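Local coordinates for protein oxidoreductase (Corynebacterium diphtheriae, PDB 3K1Y) that probably acts as an FMN-binding oxidoreductase of the NADPH-dependent FMN reductase family, at residues L14-A19 and L49-I54. Sequence-based numbering, arbitrary orientation.
Sequences LAVISA and LSVSTI
Leu14, two residues into strand 12-18, meets Leu49, the first residue of the parallel strand 49-55. The CB of Leu14 lies 3.6 Å from CD2 of Leu49 and also sits near the carbonyl oxygen of Ser50. CG stands anti to the backbone N (chi1 176°), and beyond it the CD2 branch comes within 3.9 Å of Leu49 CD1, so both methyls of Leu49 bear on this one side chain. Just beside them the backbone bonding begins: Leu14 N donates to Ser50 O, a short but bent bond, with 134° at the hydrogen. From there the strands exchange bonds in the usual parallel pattern. Leu14 and Val16 each give their N-H to one neighbour and their carbonyl to another, Ser52 N donating to Leu14 O and Ile54 N to Val16 O, the latter close to straight at 171°. Ser18 N to Ile54 O at 3.1 Å is the last bond between the two segments, and the pairing continues with Leu56.

Strand 12-18, helix 26-44 and strand 49-55 form a beta-alpha-beta unit, the opening of a flavodoxin-like sheet of order 2-1-3-4-5. Strand 49-55 is its outermost strand on this side within the chain, while Ala15 and Ile17 turn their backbone bonds to strand 88-94.

On the face shared with Leu14, Val16 CG2 reaches Val51 CG2 at 4.0 Å, and helix 26-44 packs on this side, Ser35 touching Leu14 and Arg28 touching Thr53. Thr53 adds OG1, 4.1 Å from Val16 CB. The other face carries Ala15, Ile17, Ser52 and Ile54; here the end of Ile17 leans toward the neighbouring strand, its CD1 4.0 Å from Ile54 CB, and helix 74-85 packs on this face through Leu83 on Ala15 and Ile79 on Ile54.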
ATOM      1  N   LEU A  14       8.190   7.888  27.356  1.00 16.40           N
ATOM      2  CA  LEU A  14       7.871   7.009  26.235  1.00 15.64           C
ATOM      3  C   LEU A  14       6.393   6.648  26.319  1.00 14.75           C
ATOM      4  O   LEU A  14       5.902   6.265  27.383  1.00 14.67           O
ATOM      5  CB  LEU A  14       8.706   5.723  26.279  1.00 15.83           C
ATOM      6  CG  LEU A  14       8.372   4.677  25.199  1.00 14.92           C
ATOM      7  CD1 LEU A  14       8.622   5.265  23.816  1.00 10.53           C
ATOM      8  CD2 LEU A  14       9.217   3.411  25.401  1.00 15.75           C
ATOM      9  N   ALA A  15       5.676   6.792  25.212  1.00 12.14           N
ATOM     10  CA  ALA A  15       4.260   6.437  25.191  1.00 10.79           C
ATOM     11  C   ALA A  15       4.147   5.140  24.380  1.00 10.00           C
ATOM     12  O   ALA A  15       4.844   4.962  23.382  1.00  9.93           O
ATOM     13  CB  ALA A  15       3.446   7.558  24.548  1.00 10.09           C
ATOM     14  N   VAL A  16       3.293   4.225  24.817  1.00 12.50           N
ATOM     15  CA  VAL A  16       3.139   2.956  24.114  1.00 11.04           C
ATOM     16  C   VAL A  16       1.667   2.650  23.918  1.00 12.27           C
ATOM     17  O   VAL A  16       0.933   2.499  24.893  1.00 12.22           O
ATOM     18  CB  VAL A  16       3.792   1.789  24.916  1.00 11.28           C
ATOM     19  CG1 VAL A  16       3.536   0.447  24.217  1.00  8.76           C
ATOM     20  CG2 VAL A  16       5.290   2.038  25.074  1.00  8.98           C
ATOM     21  N   ILE A  17       1.233   2.572  22.663  1.00 27.21           N
ATOM     22  CA  ILE A  17      -0.160   2.259  22.365  1.00 27.51           C
ATOM     23  C   ILE A  17      -0.233   0.782  22.010  1.00 27.70           C
ATOM     24  O   ILE A  17       0.529   0.302  21.174  1.00 28.18           O
ATOM     25  CB  ILE A  17      -0.705   3.061  21.157  1.00 26.95           C
ATOM     26  CG1 ILE A  17      -0.477   4.566  21.347  1.00 26.52           C
ATOM     27  CG2 ILE A  17      -2.194   2.788  20.998  1.00 28.10           C
ATOM     28  CD1 ILE A  17      -1.128   5.150  22.576  1.00 31.39           C
ATOM     29  N   SER A  18      -1.152   0.062  22.640  1.00 24.07           N
ATOM     30  CA  SER A  18      -1.306  -1.360  22.370  1.00 24.10           C
ATOM     31  C   SER A  18      -2.785  -1.643  22.143  1.00 23.27           C
ATOM     32  O   SER A  18      -3.607  -1.418  23.033  1.00 23.95           O
ATOM     33  CB  SER A  18      -0.771  -2.171  23.553  1.00 25.42           C
ATOM     34  OG  SER A  18      -0.656  -3.534  23.213  1.00 29.75           O
ATOM     35  N   ALA A  19      -3.114  -2.154  20.959  1.00 13.71           N
ATOM     36  CA  ALA A  19      -4.509  -2.417  20.581  1.00 13.58           C
ATOM     37  C   ALA A  19      -5.004  -3.865  20.676  1.00 14.10           C
ATOM     38  O   ALA A  19      -5.992  -4.229  20.040  1.00 14.42           O
ATOM     39  CB  ALA A  19      -4.759  -1.870  19.155  1.00 11.56           C
ATOM     40  N   LEU A  49      14.190   6.452  31.659  1.00 27.10           N
ATOM     41  CA  LEU A  49      12.950   6.448  30.899  1.00 25.37           C
ATOM     42  C   LEU A  49      11.696   6.207  31.725  1.00 24.70           C
ATOM     43  O   LEU A  49      11.663   5.359  32.619  1.00 26.47           O
ATOM     44  CB  LEU A  49      13.009   5.374  29.812  1.00 24.15           C
ATOM     45  CG  LEU A  49      12.577   5.723  28.385  1.00 22.26           C
ATOM     46  CD1 LEU A  49      12.167   4.425  27.690  1.00 20.19           C
ATOM     47  CD2 LEU A  49      11.438   6.709  28.371  1.00 17.30           C
ATOM     48  N   SER A  50      10.657   6.964  31.405  1.00 24.22           N
ATOM     49  CA  SER A  50       9.357   6.825  32.047  1.00 23.11           C
ATOM     50  C   SER A  50       8.498   6.281  30.905  1.00 22.19           C
ATOM     51  O   SER A  50       8.533   6.813  29.793  1.00 22.28           O
ATOM     52  CB  SER A  50       8.834   8.189  32.507  1.00 23.03           C
ATOM     53  OG  SER A  50       7.539   8.082  33.074  1.00 25.40           O
ATOM     54  N   VAL A  51       7.749   5.216  31.163  1.00 17.76           N
ATOM     55  CA  VAL A  51       6.917   4.630  30.120  1.00 16.57           C
ATOM     56  C   VAL A  51       5.436   4.685  30.461  1.00 16.53           C
ATOM     57  O   VAL A  51       5.018   4.409  31.590  1.00 17.36           O
ATOM     58  CB  VAL A  51       7.336   3.154  29.809  1.00 16.27           C
ATOM     59  CG1 VAL A  51       7.485   2.370  31.089  1.00 19.25           C
ATOM     60  CG2 VAL A  51       6.298   2.486  28.920  1.00 14.28           C
ATOM     61  N   SER A  52       4.646   5.059  29.465  1.00 21.07           N
ATOM     62  CA  SER A  52       3.209   5.159  29.626  1.00 21.42           C
ATOM     63  C   SER A  52       2.542   4.220  28.633  1.00 20.68           C
ATOM     64  O   SER A  52       2.492   4.511  27.437  1.00 19.35           O
ATOM     65  CB  SER A  52       2.765   6.591  29.364  1.00 21.62           C
ATOM     66  OG  SER A  52       1.353   6.651  29.299  1.00 26.35           O
ATOM     67  N   THR A  53       2.043   3.091  29.122  1.00 30.58           N
ATOM     68  CA  THR A  53       1.391   2.120  28.251  1.00 30.93           C
ATOM     69  C   THR A  53      -0.117   2.310  28.271  1.00 30.80           C
ATOM     70  O   THR A  53      -0.750   2.197  29.316  1.00 31.81           O
ATOM     71  CB  THR A  53       1.716   0.670  28.676  1.00 31.65           C
ATOM     72  OG1 THR A  53       3.138   0.494  28.749  1.00 34.77           O
ATOM     73  CG2 THR A  53       1.152  -0.315  27.661  1.00 30.11           C
ATOM     74  N   ILE A  54      -0.684   2.591  27.103  1.00 29.79           N
ATOM     75  CA  ILE A  54      -2.115   2.804  26.965  1.00 29.91           C
ATOM     76  C   ILE A  54      -2.807   1.650  26.227  1.00 28.42           C
ATOM     77  O   ILE A  54      -2.593   1.451  25.034  1.00 28.11           O
ATOM     78  CB  ILE A  54      -2.389   4.105  26.195  1.00 30.05           C
ATOM     79  CG1 ILE A  54      -1.570   5.248  26.800  1.00 32.69           C
ATOM     80  CG2 ILE A  54      -3.879   4.430  26.232  1.00 30.88           C
ATOM     81  CD1 ILE A  54      -1.847   5.501  28.266  1.00 31.52           C
TER